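Local coordinates for protein lovastatin nonaketide synthase, polyketide synthase component (Aspergillus terreus, PDB 7CPX) that builds the nonaketide precursor of lovastatin as a homodimeric multidomain polyketide synthase, condensing malonyl units and methylating, reducing and dehydrating the growing chain together with the partner enzyme LovC, at residues Tyr1467-Ile1472 with Met1491-Leu1496; Ser1536-Gly1541 with Thr1617-Ala1622; Leu1286-Glu1291 with Leu1423-Glu1428. The protein carries 2 engineered substitutions. All coordinates share one frame; numbering follows the deposited sequence.

Interaction 1: Tyr1467-Ile1472 with Met1491-Leu1496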
# COMPACT_ATOMS: atom_id res chain seq x y z
N TYR A 1467 34.49 -3.94 -49.62
CA TYR A 1467 35.42 -5.07 -49.63
C TYR A 1467 34.64 -6.31 -50.02
O TYR A 1467 33.84 -6.83 -49.23
CB TYR A 1467 36.08 -5.24 -48.26
CG TYR A 1467 37.42 -5.95 -48.31
CD1 TYR A 1467 37.49 -7.33 -48.47
CD2 TYR A 1467 38.60 -5.24 -48.20
CE1 TYR A 1467 38.70 -7.98 -48.52
CE2 TYR A 1467 39.82 -5.88 -48.24
CZ TYR A 1467 39.87 -7.25 -48.40
OH TYR A 1467 41.09 -7.89 -48.44
N THR A 1468 34.85 -6.79 -51.24
CA THR A 1468 34.15 -7.97 -51.74
C THR A 1468 34.97 -9.20 -51.39
O THR A 1468 35.82 -9.65 -52.16
CB THR A 1468 33.90 -7.86 -53.24
OG1 THR A 1468 33.07 -6.72 -53.50
CG2 THR A 1468 33.21 -9.10 -53.77
N TYR A 1469 34.71 -9.75 -50.21
CA TYR A 1469 35.32 -11.01 -49.82
C TYR A 1469 34.90 -12.09 -50.81
O TYR A 1469 33.71 -12.24 -51.10
CB TYR A 1469 34.91 -11.38 -48.40
CG TYR A 1469 35.78 -12.45 -47.77
CD1 TYR A 1469 35.51 -13.79 -47.96
CD2 TYR A 1469 36.86 -12.10 -46.98
CE1 TYR A 1469 36.30 -14.77 -47.38
CE2 TYR A 1469 37.66 -13.06 -46.40
CZ TYR A 1469 37.37 -14.40 -46.60
OH TYR A 1469 38.16 -15.36 -46.02
N THR A 1470 35.87 -12.84 -51.31
CA THR A 1470 35.61 -13.72 -52.44
C THR A 1470 36.53 -14.92 -52.41
O THR A 1470 37.71 -14.81 -52.06
CB THR A 1470 35.77 -12.95 -53.76
OG1 THR A 1470 34.63 -12.11 -53.97
CG2 THR A 1470 35.92 -13.90 -54.93
N ASP A 1471 35.98 -16.07 -52.80
CA ASP A 1471 36.75 -17.29 -53.00
C ASP A 1471 35.96 -18.17 -53.95
O ASP A 1471 34.76 -17.98 -54.15
CB ASP A 1471 37.03 -18.01 -51.68
CG ASP A 1471 37.99 -19.18 -51.84
OD1 ASP A 1471 37.86 -19.93 -52.84
OD2 ASP A 1471 38.87 -19.36 -50.98
N ILE A 1472 36.66 -19.15 -54.54
CA ILE A 1472 36.01 -20.05 -55.47
C ILE A 1472 34.90 -20.84 -54.79
O ILE A 1472 33.97 -21.31 -55.46
CB ILE A 1472 37.05 -21.00 -56.12
CG1 ILE A 1472 38.12 -20.19 -56.85
CG2 ILE A 1472 36.37 -21.96 -57.08
CD1 ILE A 1472 39.40 -20.00 -56.07
N MET A 1491 31.92 -4.53 -45.99
CA MET A 1491 32.27 -5.79 -46.62
C MET A 1491 31.02 -6.52 -47.11
O MET A 1491 29.99 -6.55 -46.43
CB MET A 1491 33.04 -6.68 -45.66
CG MET A 1491 33.41 -8.04 -46.24
SD MET A 1491 34.39 -9.05 -45.10
CE MET A 1491 35.95 -8.18 -45.12
N VAL A 1492 31.13 -7.09 -48.30
CA VAL A 1492 30.09 -7.93 -48.90
C VAL A 1492 30.74 -9.21 -49.38
O VAL A 1492 31.91 -9.20 -49.79
CB VAL A 1492 29.37 -7.21 -50.06
CG1 VAL A 1492 30.34 -6.94 -51.20
CG2 VAL A 1492 28.18 -8.03 -50.54
N PHE A 1493 30.00 -10.31 -49.33
CA PHE A 1493 30.53 -11.63 -49.64
C PHE A 1493 29.90 -12.14 -50.93
O PHE A 1493 28.67 -12.18 -51.05
CB PHE A 1493 30.27 -12.60 -48.49
CG PHE A 1493 30.70 -12.08 -47.15
CD1 PHE A 1493 29.85 -11.29 -46.39
CD2 PHE A 1493 31.96 -12.36 -46.66
CE1 PHE A 1493 30.25 -10.80 -45.17
CE2 PHE A 1493 32.37 -11.87 -45.43
CZ PHE A 1493 31.51 -11.09 -44.68
N GLU A 1494 30.75 -12.54 -51.89
CA GLU A 1494 30.30 -13.09 -53.15
C GLU A 1494 31.36 -14.05 -53.66
O GLU A 1494 32.56 -13.73 -53.59
CB GLU A 1494 30.05 -12.00 -54.20
CG GLU A 1494 28.99 -10.98 -53.80
CD GLU A 1494 28.71 -9.98 -54.91
OE1 GLU A 1494 29.28 -10.13 -56.01
OE2 GLU A 1494 27.91 -9.05 -54.67
N PRO A 1495 30.98 -15.22 -54.17
CA PRO A 1495 31.97 -16.15 -54.71
C PRO A 1495 32.33 -15.84 -56.16
O PRO A 1495 31.51 -15.39 -56.95
CB PRO A 1495 31.25 -17.50 -54.61
CG PRO A 1495 29.82 -17.15 -54.84
CD PRO A 1495 29.62 -15.78 -54.24
N LEU A 1496 33.59 -16.11 -56.49
CA LEU A 1496 34.09 -15.91 -57.84
C LEU A 1496 34.97 -17.09 -58.23
O LEU A 1496 35.87 -17.47 -57.48
CB LEU A 1496 34.89 -14.61 -57.96
CG LEU A 1496 35.33 -14.22 -59.38
CD1 LEU A 1496 34.15 -13.76 -60.22
CD2 LEU A 1496 36.40 -13.15 -59.32

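Interaction 2: Ser1536-Gly1541 with Thr1617-Ala1622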
# COMPACT_ATOMS: atom_id res chain seq x y z
N SER A 1536 38.70 -7.32 -66.32
CA SER A 1536 37.31 -7.03 -66.64
C SER A 1536 36.59 -6.44 -65.44
O SER A 1536 35.77 -5.52 -65.60
CB SER A 1536 36.60 -8.31 -67.10
OG SER A 1536 37.24 -8.86 -68.24
N LEU A 1537 36.87 -6.94 -64.24
CA LEU A 1537 36.24 -6.38 -63.04
C LEU A 1537 36.89 -5.10 -62.56
O LEU A 1537 36.22 -4.29 -61.90
CB LEU A 1537 36.26 -7.40 -61.90
CG LEU A 1537 35.21 -8.52 -61.96
CD1 LEU A 1537 35.20 -9.29 -60.64
CD2 LEU A 1537 33.82 -7.99 -62.28
N LEU A 1538 38.17 -4.88 -62.87
CA LEU A 1538 38.86 -3.68 -62.41
C LEU A 1538 38.49 -2.47 -63.26
O LEU A 1538 38.38 -2.56 -64.48
CB LEU A 1538 40.37 -3.89 -62.43
CG LEU A 1538 40.98 -4.71 -61.30
CD1 LEU A 1538 42.46 -4.89 -61.53
CD2 LEU A 1538 40.73 -4.04 -59.95
N LYS A 1539 38.31 -1.34 -62.59
CA LYS A 1539 38.18 -0.08 -63.31
C LYS A 1539 39.52 0.25 -63.97
O LYS A 1539 40.57 -0.21 -63.53
CB LYS A 1539 37.79 1.04 -62.35
CG LYS A 1539 36.42 0.90 -61.71
CD LYS A 1539 36.30 1.80 -60.50
CE LYS A 1539 34.91 1.75 -59.88
NZ LYS A 1539 34.82 2.58 -58.65
N PRO A 1540 39.50 1.05 -65.04
CA PRO A 1540 40.77 1.41 -65.68
C PRO A 1540 41.71 2.07 -64.68
O PRO A 1540 41.33 2.99 -63.96
CB PRO A 1540 40.35 2.38 -66.79
CG PRO A 1540 38.90 2.12 -67.01
CD PRO A 1540 38.35 1.70 -65.69
N GLY A 1541 42.95 1.58 -64.64
CA GLY A 1541 43.90 2.01 -63.65
C GLY A 1541 43.78 1.32 -62.31
O GLY A 1541 44.55 1.65 -61.39
N THR A 1617 50.22 -4.03 -59.69
CA THR A 1617 50.10 -3.61 -61.08
C THR A 1617 48.88 -2.72 -61.24
O THR A 1617 47.95 -2.77 -60.43
CB THR A 1617 50.00 -4.81 -62.02
OG1 THR A 1617 48.70 -5.41 -61.90
CG2 THR A 1617 51.05 -5.85 -61.67
N HIS A 1618 48.88 -1.91 -62.29
CA HIS A 1618 47.73 -1.09 -62.63
C HIS A 1618 46.96 -1.71 -63.79
O HIS A 1618 47.53 -2.37 -64.66
CB HIS A 1618 48.17 0.33 -63.02
CG HIS A 1618 49.12 0.96 -62.05
ND1 HIS A 1618 49.15 0.64 -60.71
CD2 HIS A 1618 50.09 1.89 -62.24
CE1 HIS A 1618 50.09 1.35 -60.11
NE2 HIS A 1618 50.67 2.11 -61.01
N ALA A 1619 45.65 -1.49 -63.79
CA ALA A 1619 44.79 -1.90 -64.90
C ALA A 1619 44.94 -0.86 -66.01
O ALA A 1619 44.12 0.04 -66.18
CB ALA A 1619 43.35 -2.05 -64.45
N ILE A 1620 46.02 -1.01 -66.78
CA ILE A 1620 46.40 0.04 -67.72
C ILE A 1620 45.29 0.27 -68.74
O ILE A 1620 44.51 -0.63 -69.07
CB ILE A 1620 47.72 -0.31 -68.42
CG1 ILE A 1620 48.37 0.96 -68.98
CG2 ILE A 1620 47.50 -1.32 -69.53
CD1 ILE A 1620 49.82 0.78 -69.37
N ASP A 1621 45.24 1.49 -69.25
CA ASP A 1621 44.24 1.94 -70.21
C ASP A 1621 44.83 3.15 -70.93
O ASP A 1621 46.05 3.35 -70.91
CB ASP A 1621 42.91 2.23 -69.50
CG ASP A 1621 41.72 2.21 -70.45
OD1 ASP A 1621 41.90 2.57 -71.63
OD2 ASP A 1621 40.61 1.84 -70.01
N ALA A 1622 43.98 3.94 -71.58
CA ALA A 1622 44.41 5.23 -72.12
C ALA A 1622 45.33 5.92 -71.12
O ALA A 1622 46.33 6.53 -71.51
CB ALA A 1622 43.20 6.11 -72.43

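Interaction 3: Leu1286-Glu1291 with Leu1423-Glu1428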
# COMPACT_ATOMS: atom_id res chain seq x y z
N LEU A 1286 59.51 -1.63 -54.53
CA LEU A 1286 60.12 -2.81 -53.91
C LEU A 1286 59.80 -2.77 -52.42
O LEU A 1286 60.39 -1.98 -51.68
CB LEU A 1286 61.62 -2.85 -54.16
CG LEU A 1286 62.32 -4.14 -53.72
CD1 LEU A 1286 61.91 -5.31 -54.62
CD2 LEU A 1286 63.83 -3.96 -53.71
N LEU A 1287 58.88 -3.62 -51.98
CA LEU A 1287 58.57 -3.74 -50.56
C LEU A 1287 59.75 -4.40 -49.86
O LEU A 1287 59.93 -5.61 -49.95
CB LEU A 1287 57.29 -4.55 -50.36
CG LEU A 1287 55.97 -4.00 -50.92
CD1 LEU A 1287 55.80 -2.52 -50.59
CD2 LEU A 1287 55.86 -4.23 -52.42
N ASP A 1288 60.55 -3.60 -49.16
CA ASP A 1288 61.82 -4.05 -48.60
C ASP A 1288 61.95 -3.62 -47.14
O ASP A 1288 62.99 -3.11 -46.71
CB ASP A 1288 62.99 -3.51 -49.42
CG ASP A 1288 64.30 -4.20 -49.09
OD1 ASP A 1288 64.28 -5.18 -48.32
OD2 ASP A 1288 65.35 -3.76 -49.61
N ASN A 1289 60.89 -3.82 -46.36
CA ASN A 1289 60.95 -3.50 -44.94
C ASN A 1289 61.91 -4.47 -44.24
O ASN A 1289 61.73 -5.69 -44.35
CB ASN A 1289 59.56 -3.60 -44.32
CG ASN A 1289 59.54 -3.14 -42.87
OD1 ASN A 1289 60.55 -3.18 -42.17
ND2 ASN A 1289 58.37 -2.72 -42.41
N PRO A 1290 62.92 -3.98 -43.52
CA PRO A 1290 63.81 -4.90 -42.80
C PRO A 1290 63.08 -5.78 -41.80
O PRO A 1290 63.48 -6.94 -41.61
CB PRO A 1290 64.81 -3.97 -42.11
CG PRO A 1290 64.79 -2.73 -42.93
CD PRO A 1290 63.38 -2.58 -43.42
N GLU A 1291 62.03 -5.27 -41.15
CA GLU A 1291 61.29 -6.08 -40.19
C GLU A 1291 60.68 -7.31 -40.83
O GLU A 1291 60.41 -8.29 -40.13
CB GLU A 1291 60.19 -5.23 -39.55
CG GLU A 1291 59.29 -6.00 -38.59
CD GLU A 1291 58.27 -5.10 -37.91
OE1 GLU A 1291 58.28 -3.88 -38.18
OE2 GLU A 1291 57.46 -5.62 -37.12
N LEU A 1423 53.15 -11.85 -46.66
CA LEU A 1423 51.85 -11.31 -46.29
C LEU A 1423 51.99 -9.95 -45.61
O LEU A 1423 51.13 -9.08 -45.78
CB LEU A 1423 51.12 -12.30 -45.38
CG LEU A 1423 49.60 -12.36 -45.51
CD1 LEU A 1423 49.19 -12.72 -46.93
CD2 LEU A 1423 49.02 -13.37 -44.53
N HIS A 1424 53.05 -9.75 -44.83
CA HIS A 1424 53.32 -8.43 -44.27
C HIS A 1424 53.55 -7.41 -45.38
O HIS A 1424 53.03 -6.29 -45.32
CB HIS A 1424 54.53 -8.48 -43.34
CG HIS A 1424 54.29 -9.25 -42.07
ND1 HIS A 1424 53.57 -8.74 -41.02
CD2 HIS A 1424 54.69 -10.49 -41.69
CE1 HIS A 1424 53.53 -9.63 -40.04
NE2 HIS A 1424 54.20 -10.70 -40.43
N TYR A 1425 54.33 -7.78 -46.39
CA TYR A 1425 54.54 -6.90 -47.53
C TYR A 1425 53.23 -6.65 -48.27
O TYR A 1425 53.01 -5.55 -48.78
CB TYR A 1425 55.58 -7.49 -48.48
CG TYR A 1425 57.00 -7.44 -47.98
CD1 TYR A 1425 57.46 -6.35 -47.24
CD2 TYR A 1425 57.89 -8.47 -48.23
CE1 TYR A 1425 58.76 -6.29 -46.79
CE2 TYR A 1425 59.19 -8.42 -47.78
CZ TYR A 1425 59.62 -7.33 -47.05
OH TYR A 1425 60.91 -7.27 -46.59
N ALA A 1426 52.37 -7.66 -48.35
CA ALA A 1426 51.06 -7.46 -48.96
C ALA A 1426 50.25 -6.44 -48.17
O ALA A 1426 49.58 -5.58 -48.76
CB ALA A 1426 50.31 -8.79 -49.04
N ARG A 1427 50.28 -6.52 -46.84
CA ARG A 1427 49.59 -5.52 -46.04
C ARG A 1427 50.16 -4.13 -46.29
O ARG A 1427 49.42 -3.16 -46.41
CB ARG A 1427 49.67 -5.84 -44.55
CG ARG A 1427 48.86 -4.87 -43.69
CD ARG A 1427 49.27 -4.86 -42.23
NE ARG A 1427 49.36 -6.19 -41.64
CZ ARG A 1427 50.49 -6.83 -41.38
NH1 ARG A 1427 51.67 -6.30 -41.66
NH2 ARG A 1427 50.44 -8.03 -40.82
N GLU A 1428 51.49 -4.02 -46.36
CA GLU A 1428 52.11 -2.72 -46.61
C GLU A 1428 51.67 -2.16 -47.96
O GLU A 1428 51.32 -0.98 -48.08
CB GLU A 1428 53.63 -2.85 -46.56
CG GLU A 1428 54.18 -3.23 -45.20
CD GLU A 1428 54.06 -2.10 -44.19
OE1 GLU A 1428 53.57 -1.01 -44.56
OE2 GLU A 1428 54.45 -2.30 -43.02

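Interaction 1: Tyr1467-Ile1472 with Met1491-Leu1496
The hydroxyl of T1470 donates to the backbone O of E1494, with OG1 2.7 Å from that O, just past the last bridge of the strands, Y1469 with F1493. OG1 lies anti to the carbonyl carbon of its own residue (chi1 -76°), and that turns it to segment 1491-1496 while CG2 goes to CB of L1496. The CA-H of T1470 points at the same E1494 O, which therefore has two contacts from one residue.

Before this point Y1467-Y1469 and M1491-F1493 run parallel. V1492 N donates to Y1467 O at 2.9 Å, Y1469 N makes a weak bond back to V1492 O, and E1494 N meets Y1469 O at 3.1 Å. Backbone bonding continues beyond the strands, from L1496 N to D1471 O.

On one face of the sheet M1491 lies beside Y1467. Its chain is extended as far as SD and then bends, which brings CE to 3.8 Å from CD1 of the Y1467 ring; SD makes an oblique Met-aromatic contact with the Y1469 ring. F1493 meets Y1469 obliquely, its CD2 3.6 Å from the Y1469 CB. A1480 of helix 1475-1483 touches both Y1469 and F1493, so the helix packs over this face. On the other face T1468 OG1 touches CG1 of V1492 and bonds to the hydroxyl of Y1512.

Strand 1464-1469, helix 1475-1483 and strand 1491-1493 form a beta-alpha-beta crossover, the repeating unit of the Rossmann-like fold of S-adenosylmethionine-dependent methyltransferases.

Interaction 2: Ser1536-Gly1541 with Thr1617-Ala1622
H1618 belongs to an antiparallel strand of the methyltransferase sheet, and its CB lies 4.2 Å from the backbone O of G1541, the residue that leads into the neighbouring strand 1542-1547. In Rossmann-like methyltransferases the reversed last strand is inserted between the fifth and sixth, and strand 1614-1618 takes that place here, between 1542-1547 and 1600-1602 and antiparallel to both. The H1618 ring itself leads away from the contact.

A1619 is next and carries most of the join. It sits at the centre of an inverse gamma turn. Its methyl group points across to the other segment: CB is 4.0 Å from CB of L1538 and 3.5 Å from the backbone O of K1539. The same residue offers its carbonyl to G1541, whose N donates to A1619 O. The bond is modelled at 2.5 Å, a shortness that means little at this resolution. G1541 has phi 82° and psi 1°, where a CB would press against the carbonyl O of P1540, so the lack of a side chain suits the corner that the two residues form between strands 1538-1539 and 1542-1547. L1538 also touches F1595, M1544 and I1515.

Past I1620, whose backbone O is bonded by R1535, comes D1621. It is solvent-exposed and also has a long, weak ion pair with R1535. Its CG is anti to the backbone N (chi1 -160°), the side chain runs beside the P1540 ring pointing the same way, and carboxylate OD2 comes to 3.3 Å from P1540 CB and 3.5 Å from P1540 CG.

Interaction 3: Leu1286-Glu1291 with Leu1423-Glu1428
The ring of Y1425 is laid against the backbone of L1287-N1289, with the carbonyl of L1287 beneath one face: L1287 O sits 3.3 Å off the ring plane, over its centre. CB of L1287 packs beside the same ring, 3.6 Å from Y1425 CD1. At the edge, in the ring plane, CB of N1289 lies 3.7 Å from Y1425 CE1. CG of Y1425 is anti to the carbonyl carbon (chi1 -73°). The hydroxyl donates to N1289 O, OH to O 2.9 Å, from 29° out of the carbonyl plane. The tyrosine is thus held both at its face and at its tip.

N1289 turns its amide OD1 back to E1291 N, 2.8 Å away, which makes an Asx turn where the loop enters a 3-10 segment. Its ND2 comes only to 4.0 Å from OE2 of E1428, one helical turn beyond Y1425, with amide and carboxylate planes 55° apart. W1293 and T1602 also touch Y1425.

Strand 1286-1287 lies parallel to strand 1600-1602 at the sheet margin, an addition to the usual seven-stranded sheet of Rossmann-like methyltransferases, and helix 1420-1436, which also touches strand 1542-1547, packs against this added strand and the loop after it.

All three contacts involve one mixed sheet. Interactions 1 and 3 lie at its two outermost strands, 1491-1493 and 1286-1287, with centres about 25 Å apart; interaction 2 joins strand 1614-1618, between them, to the corner leading into 1542-1547. Interaction 1 is the most buried and the largest, 547 Å² against 251 and 274 Å², and is mainly a ladder of backbone bonds backed by aromatic and sulfur contacts. Interaction 2 combines one backbone bond with a small apolar patch and a solvent-facing end at D1621. Interaction 3 joins a helix to an edge strand and its following loop, chiefly through Y1425. Interactions 1 and 2 meet directly, L1496 CD2 4.3 Å from L1537 CD1; interaction 3 touches neither.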